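Local coordinates for protein BT_4661 (Bacteroides thetaiotaomicron, PDB 4AK2) that binds heparin-type sulfated glycan and probably serves as a SusE-like surface glycan-binding protein in heparin and heparan sulphate utilisation, this chain being its ligand-binding domain, at residues A[7-12]-A[42-48]; A[111-115]-A[129-133]; A[117-121]-A[264-269]; A[156-162]-A[249-255]. All coordinates share one frame; numbering follows the deposited sequence.

Contact 1 of 4, residues A[7-12]-A[42-48]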
# COMPACT_ATOMS: atom_id res chain seq x y z
N PHE A 7 21.81 -2.01 -14.32
CA PHE A 7 21.60 -1.37 -13.02
C PHE A 7 20.51 -2.16 -12.32
O PHE A 7 19.89 -3.06 -12.93
CB PHE A 7 21.31 0.14 -13.17
CG PHE A 7 19.91 0.49 -13.65
CD1 PHE A 7 19.49 0.18 -14.93
CD2 PHE A 7 19.03 1.16 -12.79
CE1 PHE A 7 18.21 0.52 -15.33
CE2 PHE A 7 17.75 1.49 -13.19
CZ PHE A 7 17.33 1.17 -14.47
N THR A 8 20.26 -1.83 -11.05
CA THR A 8 19.28 -2.60 -10.28
C THR A 8 18.23 -1.80 -9.52
O THR A 8 17.24 -2.40 -9.09
CB THR A 8 19.97 -3.53 -9.26
OG1 THR A 8 20.52 -2.73 -8.20
CG2 THR A 8 21.02 -4.38 -9.94
N TYR A 9 18.41 -0.49 -9.36
CA TYR A 9 17.43 0.28 -8.57
C TYR A 9 17.46 1.77 -8.93
O TYR A 9 18.49 2.28 -9.41
CB TYR A 9 17.57 0.08 -7.02
CG TYR A 9 18.78 0.80 -6.46
CD1 TYR A 9 18.70 2.15 -6.08
CD2 TYR A 9 20.02 0.15 -6.31
CE1 TYR A 9 19.81 2.83 -5.58
CE2 TYR A 9 21.13 0.82 -5.82
CZ TYR A 9 21.02 2.14 -5.43
OH TYR A 9 22.11 2.79 -4.94
N PHE A 10 16.35 2.45 -8.60
CA PHE A 10 16.34 3.89 -8.40
C PHE A 10 15.58 4.14 -7.12
O PHE A 10 14.98 3.18 -6.56
CB PHE A 10 15.65 4.61 -9.60
CG PHE A 10 14.31 4.04 -9.94
CD1 PHE A 10 13.16 4.47 -9.28
CD2 PHE A 10 14.21 3.06 -10.92
CE1 PHE A 10 11.90 3.94 -9.61
CE2 PHE A 10 12.96 2.51 -11.26
CZ PHE A 10 11.82 2.95 -10.59
N ARG A 11 15.57 5.38 -6.64
CA ARG A 11 14.74 5.72 -5.48
C ARG A 11 14.18 7.11 -5.70
O ARG A 11 14.91 8.00 -6.17
CB ARG A 11 15.52 5.72 -4.14
CG ARG A 11 16.30 4.46 -3.87
CD ARG A 11 16.93 4.44 -2.48
NE ARG A 11 17.68 3.19 -2.30
CZ ARG A 11 19.00 3.10 -2.19
NH1 ARG A 11 19.76 4.20 -2.15
NH2 ARG A 11 19.58 1.91 -2.10
N TYR A 12 12.95 7.29 -5.24
CA TYR A 12 12.33 8.58 -5.08
C TYR A 12 12.35 9.04 -3.60
O TYR A 12 12.23 10.24 -3.33
CB TYR A 12 10.89 8.54 -5.52
CG TYR A 12 10.70 8.57 -7.04
CD1 TYR A 12 10.88 7.41 -7.79
CD2 TYR A 12 10.35 9.76 -7.72
CE1 TYR A 12 10.71 7.40 -9.17
CE2 TYR A 12 10.13 9.74 -9.12
CZ TYR A 12 10.36 8.57 -9.83
OH TYR A 12 10.17 8.54 -11.20
N VAL A 42 10.50 13.68 -7.78
CA VAL A 42 11.55 13.35 -8.73
C VAL A 42 12.52 12.37 -8.09
O VAL A 42 12.72 12.32 -6.84
CB VAL A 42 12.34 14.58 -9.24
CG1 VAL A 42 11.47 15.48 -10.12
CG2 VAL A 42 12.97 15.33 -8.06
N PRO A 43 13.15 11.52 -8.93
CA PRO A 43 14.06 10.54 -8.33
C PRO A 43 15.32 11.18 -7.74
O PRO A 43 15.81 12.23 -8.20
CB PRO A 43 14.38 9.62 -9.51
CG PRO A 43 14.23 10.51 -10.71
CD PRO A 43 13.07 11.41 -10.40
N THR A 44 15.86 10.50 -6.76
CA THR A 44 17.02 11.05 -6.02
C THR A 44 18.21 10.12 -5.93
O THR A 44 19.25 10.53 -5.45
CB THR A 44 16.63 11.47 -4.59
OG1 THR A 44 16.26 10.29 -3.84
CG2 THR A 44 15.52 12.52 -4.62
N ALA A 45 18.08 8.88 -6.42
CA ALA A 45 19.17 7.90 -6.29
C ALA A 45 19.07 6.85 -7.37
O ALA A 45 17.95 6.48 -7.77
CB ALA A 45 19.17 7.21 -4.91
N THR A 46 20.21 6.28 -7.75
CA THR A 46 20.25 5.12 -8.63
C THR A 46 21.62 4.52 -8.63
O THR A 46 22.58 5.24 -8.34
CB THR A 46 19.81 5.47 -10.10
OG1 THR A 46 19.76 4.28 -10.87
CG2 THR A 46 20.80 6.44 -10.77
N ASP A 47 21.74 3.24 -9.00
CA ASP A 47 23.06 2.65 -9.26
C ASP A 47 23.39 2.63 -10.77
O ASP A 47 24.40 2.08 -11.16
CB ASP A 47 23.26 1.26 -8.61
CG ASP A 47 22.28 0.21 -9.08
OD1 ASP A 47 21.29 0.55 -9.76
OD2 ASP A 47 22.46 -0.98 -8.73
N ALA A 48 22.53 3.23 -11.60
CA ALA A 48 22.86 3.34 -13.04
C ALA A 48 24.12 4.19 -13.18
O ALA A 48 24.19 5.32 -12.64
CB ALA A 48 21.71 3.98 -13.76
O HOH W 1 11.30 12.46 -4.64
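Residues 7-12 and 42-48 run antiparallel: Phe10 faces Thr46 as a non-hydrogen-bonded pair and Arg11 faces Ala45 as a hydrogen-bonded one. Arg11 N gives its hydrogen to Ala45 O at 2.9 Å. Arg11 O is gripped twice, nearly straight (175°) by Thr44 N at 2.7 Å and more loosely by Ala45 N at 3.3 Å. Two residues thus stand opposite one, a classic beta bulge in a small two-stranded sheet whose Phe7, Phe10 and Tyr12 side chains rest on strand 89-98.

Beyond the strands, Asp47 takes over from backbone pairing. Its CG lies between its own backbone N and carbonyl carbon (chi1 61°), which turns the carboxylate onto residues 8 and 9. OD1 accepts from both Thr8 N, at 2.9 Å, and Tyr9 N, while OD2 receives the Thr8 OG1 hydroxyl at 2.7 Å, all on the syn side. Thr46 OG1 donates in the carbonyl plane to Tyr9 O, 2.8 Å away, and accepts from Ala48 N in an ST turn; a threonine suits this place because its one hydroxyl does both.

At the other end Pro43 lies alongside Tyr12, its CB 4.1 Å from the ring centroid in a CH-pi contact over the face. The Tyr12 hydroxyl is hydrogen-bonded to Gly77 O. A water bridges Tyr12 O and Val42 O.

Contact 2 of 4, residues A[111-115]-A[129-133]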
# COMPACT_ATOMS: atom_id res chain seq x y z
N VAL A 111 5.66 3.32 -6.63
CA VAL A 111 5.64 4.55 -5.87
C VAL A 111 4.24 4.74 -5.33
O VAL A 111 3.26 4.59 -6.11
CB VAL A 111 6.14 5.78 -6.67
CG1 VAL A 111 6.11 7.05 -5.81
CG2 VAL A 111 7.51 5.51 -7.26
N PHE A 112 4.08 5.10 -4.08
CA PHE A 112 2.81 5.19 -3.42
C PHE A 112 2.49 6.61 -3.00
O PHE A 112 3.40 7.42 -2.72
CB PHE A 112 2.82 4.30 -2.19
CG PHE A 112 3.07 2.84 -2.48
CD1 PHE A 112 4.37 2.34 -2.51
CD2 PHE A 112 2.02 1.93 -2.62
CE1 PHE A 112 4.61 1.00 -2.71
CE2 PHE A 112 2.27 0.58 -2.85
CZ PHE A 112 3.58 0.09 -2.85
N PHE A 113 1.19 6.90 -2.94
CA PHE A 113 0.67 8.21 -2.57
C PHE A 113 -0.44 8.11 -1.57
O PHE A 113 -1.23 7.19 -1.64
CB PHE A 113 0.16 8.97 -3.82
CG PHE A 113 1.24 9.28 -4.79
CD1 PHE A 113 1.64 8.33 -5.74
CD2 PHE A 113 1.88 10.52 -4.76
CE1 PHE A 113 2.70 8.60 -6.64
CE2 PHE A 113 2.95 10.80 -5.64
CZ PHE A 113 3.34 9.85 -6.60
N HIS A 114 -0.48 9.06 -0.64
CA HIS A 114 -1.60 9.16 0.31
C HIS A 114 -2.11 10.55 0.32
O HIS A 114 -1.36 11.51 0.58
CB HIS A 114 -1.15 8.81 1.75
CG HIS A 114 -2.27 8.97 2.78
ND1 HIS A 114 -2.16 9.72 3.90
CD2 HIS A 114 -3.57 8.46 2.77
CE1 HIS A 114 -3.31 9.66 4.60
NE2 HIS A 114 -4.18 8.91 3.90
N PHE A 115 -3.40 10.73 0.04
CA PHE A 115 -4.05 12.06 0.09
C PHE A 115 -4.73 12.10 1.45
O PHE A 115 -5.80 11.50 1.64
CB PHE A 115 -5.00 12.26 -1.09
CG PHE A 115 -5.42 13.69 -1.34
CD1 PHE A 115 -5.15 14.76 -0.45
CD2 PHE A 115 -6.11 13.97 -2.52
CE1 PHE A 115 -5.55 16.07 -0.74
CE2 PHE A 115 -6.52 15.26 -2.82
CZ PHE A 115 -6.24 16.31 -1.93
N PRO A 129 5.25 5.21 8.26
CA PRO A 129 4.91 5.15 6.84
C PRO A 129 3.53 4.56 6.62
O PRO A 129 3.03 3.76 7.39
CB PRO A 129 5.98 4.17 6.29
CG PRO A 129 6.25 3.24 7.45
CD PRO A 129 6.21 4.14 8.65
N PHE A 130 2.95 4.98 5.49
CA PHE A 130 1.64 4.44 5.05
C PHE A 130 1.77 3.27 4.13
O PHE A 130 0.74 2.74 3.67
CB PHE A 130 0.72 5.52 4.51
CG PHE A 130 1.22 6.17 3.24
CD1 PHE A 130 0.87 5.61 1.98
CD2 PHE A 130 1.98 7.35 3.25
CE1 PHE A 130 1.28 6.22 0.81
CE2 PHE A 130 2.41 7.95 2.08
CZ PHE A 130 2.05 7.37 0.86
N VAL A 131 2.97 2.81 3.81
CA VAL A 131 3.21 1.58 3.09
C VAL A 131 3.87 0.62 4.10
O VAL A 131 5.01 0.89 4.55
CB VAL A 131 4.09 1.74 1.87
CG1 VAL A 131 4.22 0.42 1.10
CG2 VAL A 131 3.54 2.85 0.93
N PHE A 132 3.17 -0.41 4.50
CA PHE A 132 3.68 -1.40 5.45
C PHE A 132 4.37 -2.48 4.61
O PHE A 132 3.69 -3.23 3.90
CB PHE A 132 2.50 -1.97 6.30
CG PHE A 132 2.90 -3.14 7.17
CD1 PHE A 132 4.22 -3.27 7.67
CD2 PHE A 132 1.97 -4.15 7.47
CE1 PHE A 132 4.62 -4.35 8.48
CE2 PHE A 132 2.36 -5.23 8.32
CZ PHE A 132 3.69 -5.34 8.77
N GLN A 133 5.70 -2.58 4.70
CA GLN A 133 6.48 -3.56 4.01
C GLN A 133 6.60 -4.80 4.87
O GLN A 133 7.19 -4.73 5.98
CB GLN A 133 7.88 -3.01 3.71
CG GLN A 133 7.77 -1.84 2.71
CD GLN A 133 9.15 -1.30 2.35
OE1 GLN A 133 9.91 -0.91 3.24
NE2 GLN A 133 9.45 -1.23 1.05
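Ring-face contacts carry most of the meeting between residues 111-115 and 129-133, where His114 CB sits on Phe130 and Val131 on Phe112. The His114 methylene stands over the centre of the Phe130 ring, 3.5 Å from its centroid and only 5° off the normal. A chi1 of 65° swings the Phe130 ring over its own backbone, and from there it reaches the backbone of strand 105-115. On Phe112 the valine uses both branches: CG2 comes within 3.4 Å of Phe112 CG, at the root of the ring, whereas CG1 lies over the rim near CE1 and CZ. A branched valine can span a ring in this way.

The segments are not paired strands. Strand 105-115 belongs to the four-stranded sheet with 27-30 and 89-98, and strand 131-134 lies in the other sheet beside 268-276, so the contact joins two sheets through side chains.

The ring also packs against the peptide between Phe113 and His114. Phe130 CZ comes within 3.4 Å of His114 N, and its CE1 meets Phe113 C at 3.5 Å. Were Phe130 cut back to an alanine, the space under His114 CB would probably be left as a gap and the Phe113-His114 peptide would lose the ring packed against it.

Polar bonding runs to outside partners. With CG anti to the backbone N (chi1 177°), the imidazole leads away from residues 129-133, and His114 ND1 is hydrogen-bonded to Arg29 NE. Gln27 OE1 accepts from Val131 N.

Contact 3 of 4, residues A[117-121]-A[264-269]. With IDS (2-O-sulfo-alpha-L-idopyranuronic acid), chain B; SGN (2-deoxy-6-O-sulfo-2-(sulfoamino)-alpha-D-glucopyranose), chain C.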
# COMPACT_ATOMS: atom_id res chain seq x y z
N MET A 117 -6.64 13.66 4.96
CA MET A 117 -7.77 14.54 5.21
C MET A 117 -8.17 14.48 6.67
O MET A 117 -7.82 13.53 7.38
CB MET A 117 -8.96 14.14 4.34
CG MET A 117 -9.69 12.89 4.79
SD MET A 117 -11.05 12.43 3.71
CE MET A 117 -12.16 13.83 3.93
N ILE A 118 -8.92 15.49 7.10
CA ILE A 118 -9.69 15.41 8.33
C ILE A 118 -11.07 14.88 7.93
O ILE A 118 -11.81 15.52 7.16
CB ILE A 118 -9.77 16.78 9.03
CG1 ILE A 118 -8.35 17.30 9.31
CG2 ILE A 118 -10.60 16.68 10.31
CD1 ILE A 118 -8.26 18.65 10.01
N SER A 119 -11.40 13.69 8.43
CA SER A 119 -12.67 13.02 8.12
C SER A 119 -13.69 13.25 9.25
O SER A 119 -13.51 14.16 10.05
CB SER A 119 -12.41 11.54 7.78
OG SER A 119 -11.60 10.92 8.75
N ASP A 120 -14.76 12.45 9.34
CA ASP A 120 -15.77 12.70 10.38
C ASP A 120 -15.16 12.69 11.78
O ASP A 120 -14.20 11.94 12.07
CB ASP A 120 -16.88 11.62 10.37
CG ASP A 120 -17.89 11.80 9.26
OD1 ASP A 120 -17.85 12.79 8.49
OD2 ASP A 120 -18.75 10.89 9.14
N SER A 121 -15.79 13.46 12.67
CA SER A 121 -15.46 13.42 14.10
C SER A 121 -14.03 13.86 14.38
O SER A 121 -13.42 13.40 15.35
CB SER A 121 -15.72 12.02 14.69
OG SER A 121 -17.06 11.65 14.45
N THR A 264 -20.84 5.50 8.48
CA THR A 264 -21.32 6.23 7.33
C THR A 264 -20.16 6.78 6.50
O THR A 264 -18.96 6.65 6.90
CB THR A 264 -22.34 7.32 7.77
OG1 THR A 264 -21.69 8.21 8.70
CG2 THR A 264 -23.56 6.66 8.46
N SER A 265 -20.48 7.38 5.34
CA SER A 265 -19.48 7.60 4.29
C SER A 265 -18.29 8.48 4.73
O SER A 265 -17.15 8.28 4.26
CB SER A 265 -20.18 8.16 3.01
OG SER A 265 -20.61 9.48 3.19
N GLY A 266 -18.54 9.40 5.65
CA GLY A 266 -17.46 10.30 6.10
C GLY A 266 -16.51 9.66 7.11
O GLY A 266 -15.53 10.30 7.51
N ALA A 267 -16.79 8.44 7.56
CA ALA A 267 -15.93 7.72 8.51
C ALA A 267 -15.29 6.49 7.83
O ALA A 267 -15.12 5.44 8.45
CB ALA A 267 -16.74 7.33 9.75
N ARG A 268 -14.93 6.66 6.55
CA ARG A 268 -14.35 5.62 5.71
C ARG A 268 -13.16 6.17 5.00
O ARG A 268 -13.24 7.22 4.34
CB ARG A 268 -15.36 5.18 4.67
CG ARG A 268 -16.73 4.78 5.23
CD ARG A 268 -17.64 4.25 4.13
NE ARG A 268 -18.99 4.07 4.65
CZ ARG A 268 -20.06 3.95 3.87
NH1 ARG A 268 -19.91 4.03 2.55
NH2 ARG A 268 -21.26 3.81 4.42
N VAL A 269 -12.06 5.43 5.07
CA VAL A 269 -10.77 5.88 4.48
C VAL A 269 -10.01 4.68 3.97
O VAL A 269 -10.26 3.54 4.41
CB VAL A 269 -9.93 6.67 5.52
CG1 VAL A 269 -10.45 8.10 5.69
CG2 VAL A 269 -9.82 5.92 6.85
C1 IDS B . -19.95 2.96 -2.48
C2 IDS B . -18.62 3.17 -1.79
C3 IDS B . -17.39 2.73 -2.63
C4 IDS B . -17.49 3.21 -4.07
C5 IDS B . -18.85 2.77 -4.61
C6 IDS B . -19.00 3.04 -6.08
O2 IDS B . -18.56 4.54 -1.37
O3 IDS B . -17.32 1.30 -2.60
O4 IDS B . -17.36 4.64 -4.05
O5 IDS B . -19.88 3.39 -3.83
O6A IDS B . -18.15 2.51 -6.83
O6B IDS B . -19.92 3.77 -6.49
S IDS B . -17.64 4.99 -0.23
O1S IDS B . -18.28 6.22 0.26
O2S IDS B . -17.61 3.91 0.75
O3S IDS B . -16.30 5.24 -0.84
C1 SGN C . -23.64 -0.75 -2.16
C2 SGN C . -23.24 -0.34 -3.59
C3 SGN C . -21.81 0.22 -3.64
C4 SGN C . -21.69 1.33 -2.58
C5 SGN C . -22.06 0.78 -1.18
C6 SGN C . -22.01 1.77 -0.02
N2 SGN C . -23.46 -1.45 -4.51
O3 SGN C . -21.51 0.74 -4.94
O4 SGN C . -20.28 1.58 -2.39
O5 SGN C . -23.43 0.34 -1.26
O6 SGN C . -22.94 2.80 -0.32
S1 SGN C . -24.89 -1.60 -5.25
O1S SGN C . -25.92 -1.52 -4.24
O2S SGN C . -24.92 -0.55 -6.22
O3S SGN C . -24.84 -3.06 -5.88
S2 SGN C . -23.00 4.03 0.62
O4S SGN C . -21.72 4.71 0.43
O5S SGN C . -23.10 3.44 2.09
O6S SGN C . -24.07 4.84 0.20
O HOH W 2 -20.65 10.24 7.39
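Asp120 and Gly266 meet through their backbones and through water. Asp120 N donates to Gly266 O at 2.9 Å with a fairly straight N-H (167°), approaching from above the carbonyl plane. The Asp120 carboxylate lies along the glycine, OD2 coming within 3.4 Å of Gly266 CA. Any CB here would probably clash with Asp120 OD1, which suits glycine to the place. One water ties the corner together: it donates to Asp120 OD2 at 2.7 Å, accepts from Gly266 N at 2.9 Å and is hydrogen-bonded to Thr264 OG1. Ser119 CB packs against the same Gly266 carbonyl.

Within 264-269, Ala267 N returns to Thr264 O, closing the turn that leads into strand 268-276. Outside it, the Tyr253 hydroxyl is hydrogen-bonded to Ser119 OG and Asp120 O, fixing the loop 117-121 against strand 241-254.

On the far side of this turn lies the glycan pocket, to which Ser265 and Arg268 belong. Arg268 is extended from CG to NE and presents its guanidinium edge to two sulfates: NH1 donates to O2S of the iduronic acid in chain B and to O4S of the glucosamine in chain C, both at 2.9 Å, and NH2 reaches O5S of the latter at 3.0 Å. Ala263 O accepts from NE. A planar cation that bridges the 2-O-sulfate of one sugar and the 6-O-sulfate of another is consistent with recognition of sulfated rather than neutral glycan.

Contact 4 of 4, residues A[156-162]-A[249-255]. With SGN (2-deoxy-6-O-sulfo-2-(sulfoamino)-alpha-D-glucopyranose), chain D; IDS (2-O-sulfo-alpha-L-idopyranuronic acid), chain E; IDS (2-O-sulfo-alpha-L-idopyranuronic acid), chain B.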
# COMPACT_ATOMS: atom_id res chain seq x y z
N PHE A 156 -11.84 4.61 20.38
CA PHE A 156 -11.69 4.51 18.93
C PHE A 156 -11.71 3.03 18.54
O PHE A 156 -11.13 2.20 19.24
CB PHE A 156 -10.38 5.16 18.51
CG PHE A 156 -10.26 5.43 17.03
CD1 PHE A 156 -11.04 6.43 16.43
CD2 PHE A 156 -9.34 4.72 16.24
CE1 PHE A 156 -10.90 6.70 15.08
CE2 PHE A 156 -9.20 5.02 14.87
CZ PHE A 156 -9.99 6.01 14.30
N ARG A 157 -12.43 2.71 17.46
CA ARG A 157 -12.41 1.36 16.87
C ARG A 157 -12.20 1.48 15.37
O ARG A 157 -12.70 2.42 14.76
CB ARG A 157 -13.72 0.57 17.16
CG ARG A 157 -14.03 0.40 18.65
CD ARG A 157 -13.03 -0.51 19.40
NE ARG A 157 -13.44 -0.69 20.79
CZ ARG A 157 -13.15 0.15 21.77
NH1 ARG A 157 -12.40 1.22 21.55
NH2 ARG A 157 -13.59 -0.13 22.99
N LEU A 158 -11.46 0.55 14.78
CA LEU A 158 -10.97 0.69 13.40
C LEU A 158 -10.90 -0.69 12.76
O LEU A 158 -10.36 -1.62 13.35
CB LEU A 158 -9.56 1.31 13.47
CG LEU A 158 -8.96 1.72 12.12
CD1 LEU A 158 -9.71 2.92 11.51
CD2 LEU A 158 -7.50 2.10 12.28
N ASP A 159 -11.51 -0.88 11.59
CA ASP A 159 -11.56 -2.22 10.99
C ASP A 159 -11.68 -2.18 9.49
O ASP A 159 -12.42 -1.34 8.97
CB ASP A 159 -12.75 -2.98 11.58
CG ASP A 159 -12.62 -4.48 11.57
OD1 ASP A 159 -11.50 -4.99 11.71
OD2 ASP A 159 -13.66 -5.19 11.45
N TYR A 160 -10.98 -3.07 8.79
CA TYR A 160 -11.23 -3.22 7.36
C TYR A 160 -12.70 -3.53 7.13
O TYR A 160 -13.38 -4.17 7.93
CB TYR A 160 -10.36 -4.32 6.78
CG TYR A 160 -8.92 -3.91 6.49
CD1 TYR A 160 -8.58 -3.36 5.26
CD2 TYR A 160 -7.88 -4.10 7.44
CE1 TYR A 160 -7.28 -2.99 4.94
CE2 TYR A 160 -6.61 -3.73 7.12
CZ TYR A 160 -6.28 -3.21 5.91
OH TYR A 160 -4.96 -2.89 5.61
N ARG A 161 -13.16 -3.11 5.94
CA ARG A 161 -14.61 -3.18 5.59
C ARG A 161 -14.94 -3.68 4.19
O ARG A 161 -15.85 -4.52 4.05
CB ARG A 161 -15.30 -1.83 5.84
CG ARG A 161 -16.82 -1.77 5.53
CD ARG A 161 -17.59 -2.82 6.33
NE ARG A 161 -19.03 -2.75 6.06
CZ ARG A 161 -19.62 -3.34 5.02
NH1 ARG A 161 -18.90 -4.05 4.14
NH2 ARG A 161 -20.92 -3.18 4.84
N ARG A 162 -14.33 -3.09 3.17
CA ARG A 162 -14.82 -3.27 1.78
C ARG A 162 -13.73 -2.77 0.85
O ARG A 162 -12.72 -2.21 1.31
CB ARG A 162 -16.12 -2.47 1.53
CG ARG A 162 -16.02 -0.98 1.76
CD ARG A 162 -17.20 -0.17 1.22
NE ARG A 162 -18.48 -0.45 1.90
CZ ARG A 162 -18.91 0.10 3.03
NH1 ARG A 162 -18.09 0.89 3.76
NH2 ARG A 162 -20.13 -0.18 3.49
N GLY A 249 -7.30 -1.78 1.13
CA GLY A 249 -8.75 -1.98 1.46
C GLY A 249 -9.26 -0.78 2.17
O GLY A 249 -8.53 -0.05 2.82
N GLN A 250 -10.57 -0.51 2.07
CA GLN A 250 -11.20 0.52 2.86
C GLN A 250 -11.32 0.07 4.30
O GLN A 250 -11.70 -1.08 4.59
CB GLN A 250 -12.61 0.86 2.29
CG GLN A 250 -13.15 2.09 2.97
CD GLN A 250 -14.62 2.30 2.64
OE1 GLN A 250 -15.47 1.77 3.36
NE2 GLN A 250 -14.92 3.01 1.53
N ILE A 251 -11.04 1.04 5.18
CA ILE A 251 -11.09 0.84 6.64
C ILE A 251 -12.13 1.83 7.21
O ILE A 251 -12.22 2.98 6.74
CB ILE A 251 -9.69 1.07 7.27
CG1 ILE A 251 -8.71 0.02 6.75
CG2 ILE A 251 -9.75 1.01 8.79
CD1 ILE A 251 -7.24 0.35 7.06
N THR A 252 -12.97 1.36 8.12
CA THR A 252 -13.96 2.22 8.74
C THR A 252 -13.64 2.41 10.21
O THR A 252 -12.94 1.58 10.83
CB THR A 252 -15.39 1.67 8.57
OG1 THR A 252 -15.50 0.38 9.17
CG2 THR A 252 -15.72 1.58 7.08
N TYR A 253 -14.14 3.48 10.80
CA TYR A 253 -13.87 3.73 12.23
C TYR A 253 -15.14 4.18 12.92
O TYR A 253 -16.11 4.59 12.27
CB TYR A 253 -12.74 4.74 12.45
CG TYR A 253 -13.00 6.12 11.87
CD1 TYR A 253 -13.76 7.06 12.59
CD2 TYR A 253 -12.41 6.51 10.67
CE1 TYR A 253 -13.98 8.33 12.09
CE2 TYR A 253 -12.64 7.78 10.15
CZ TYR A 253 -13.38 8.69 10.88
OH TYR A 253 -13.58 9.95 10.37
N ASP A 254 -15.10 4.06 14.24
CA ASP A 254 -16.14 4.48 15.14
C ASP A 254 -15.47 5.18 16.32
O ASP A 254 -14.45 4.69 16.81
CB ASP A 254 -16.95 3.24 15.57
CG ASP A 254 -18.16 3.56 16.45
OD1 ASP A 254 -18.00 3.77 17.66
OD2 ASP A 254 -19.28 3.56 15.95
N VAL A 255 -16.05 6.31 16.78
CA VAL A 255 -15.45 7.07 17.89
C VAL A 255 -16.22 6.89 19.21
O VAL A 255 -15.96 7.60 20.20
CB VAL A 255 -15.32 8.59 17.57
CG1 VAL A 255 -14.37 8.85 16.40
CG2 VAL A 255 -16.70 9.24 17.36
C1 SGN D . -21.08 -8.62 2.85
C2 SGN D . -20.61 -7.17 3.01
C3 SGN D . -21.49 -6.28 2.13
C4 SGN D . -21.51 -6.78 0.69
C5 SGN D . -21.96 -8.24 0.62
C6 SGN D . -21.75 -8.78 -0.80
N2 SGN D . -20.66 -6.80 4.42
O1 SGN D . -22.36 -8.81 3.44
O3 SGN D . -20.93 -4.96 2.17
O4 SGN D . -22.53 -6.07 -0.04
O5 SGN D . -21.08 -8.99 1.47
O6 SGN D . -22.21 -10.12 -0.88
S1 SGN D . -19.52 -7.18 5.46
O1S SGN D . -19.60 -6.25 6.56
O2S SGN D . -19.61 -8.55 5.91
O3S SGN D . -18.16 -7.00 4.70
S2 SGN D . -21.96 -10.94 -2.17
O4S SGN D . -22.75 -10.37 -3.26
O5S SGN D . -22.49 -12.45 -1.82
O6S SGN D . -20.50 -10.99 -2.39
C1 IDS E . -22.05 -5.27 -1.13
C2 IDS E . -23.26 -4.92 -2.02
C3 IDS E . -24.18 -3.85 -1.40
C4 IDS E . -23.41 -2.67 -0.80
C5 IDS E . -22.31 -3.21 0.12
C6 IDS E . -21.44 -2.16 0.78
O2 IDS E . -22.77 -4.43 -3.28
O3 IDS E . -25.01 -4.43 -0.39
O4 IDS E . -22.82 -1.88 -1.83
O5 IDS E . -21.45 -4.07 -0.65
O6A IDS E . -21.95 -1.37 1.60
O6B IDS E . -20.23 -2.14 0.44
S IDS E . -22.45 -5.39 -4.47
O1S IDS E . -21.81 -4.63 -5.55
O2S IDS E . -21.56 -6.45 -3.93
O3S IDS E . -23.76 -5.92 -4.83
C1 IDS B . -19.95 2.96 -2.48
C2 IDS B . -18.62 3.17 -1.79
C3 IDS B . -17.39 2.73 -2.63
C4 IDS B . -17.49 3.21 -4.07
C5 IDS B . -18.85 2.77 -4.61
C6 IDS B . -19.00 3.04 -6.08
O2 IDS B . -18.56 4.54 -1.37
O3 IDS B . -17.32 1.30 -2.60
O4 IDS B . -17.36 4.64 -4.05
O5 IDS B . -19.88 3.39 -3.83
O6A IDS B . -18.15 2.51 -6.83
O6B IDS B . -19.92 3.77 -6.49
S IDS B . -17.64 4.99 -0.23
O1S IDS B . -18.28 6.22 0.26
O2S IDS B . -17.61 3.91 0.75
O3S IDS B . -16.30 5.24 -0.84
O HOH W 3 -4.49 -2.05 3.03
O HOH W 4 -15.44 -2.65 9.30
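Part of the glycan pocket lies where strands 157-161 and 249-254 come together as an antiparallel pair. Asp159 and Thr252 exchange two backbone bonds, N to O and O to N, both 2.9 Å. Arg162, at the corner where the first strand gives out, lies beside Gln250, and its NH1 donates to Gln250 OE1 at 2.8 Å in both the guanidinium and carbonyl planes. With OE1 so engaged, the amide turns NE2 toward sulfate oxygen O2S of the iduronic acid in chain B, 2.9 Å away. A bend at chi3 (66°) turns the rest of the guanidinium edge to the carboxylate of the iduronic acid in chain E, where NE meets O6B at 2.8 Å and NH2 meets O6A at 2.9 Å. Arginine suits this place because one flat group serves glutamine and sugar together. A leucine in its place would probably leave that carboxylate without its paired donors and the Gln250 amide without the bond that sets its orientation. Arg161, held through NE by Gln261 O, gives NH1 and NH2 to O3 of the glucosamine in chain D.

On the apolar side of the pair, Ile251 CG1 sits over the Tyr160 ring and Ile251 CG2 presses tightly on Leu158 CD1 at 3.3 Å. This layer rests on Ile222 of strand 220-222, while strand 268-276 flanks the other edge of strand 249-254 through backbone bonds of Ile251 and Tyr253.

Contact 2 is wholly buried near the centre of the chain, a meeting of rings and methyl groups without a hydrogen bond across it, whereas contacts 1 and 3 lie partly buried on opposite sides of that centre and rely on backbone bonding, joined by a directly bonded carboxylate in contact 1 and a water-linked one in contact 3. Contact 1 touches contact 2 through Tyr12 and Val111. Contact 4, also buried, has regular strand pairing with an apolar face and a charged, ligand-binding one. Contacts 3 and 4 share a sheet, since strands 241-254 and 268-276 are neighbours in it, and both reach the iduronic acid of chain B. Contact 2 meets this sheet at strand 131-134.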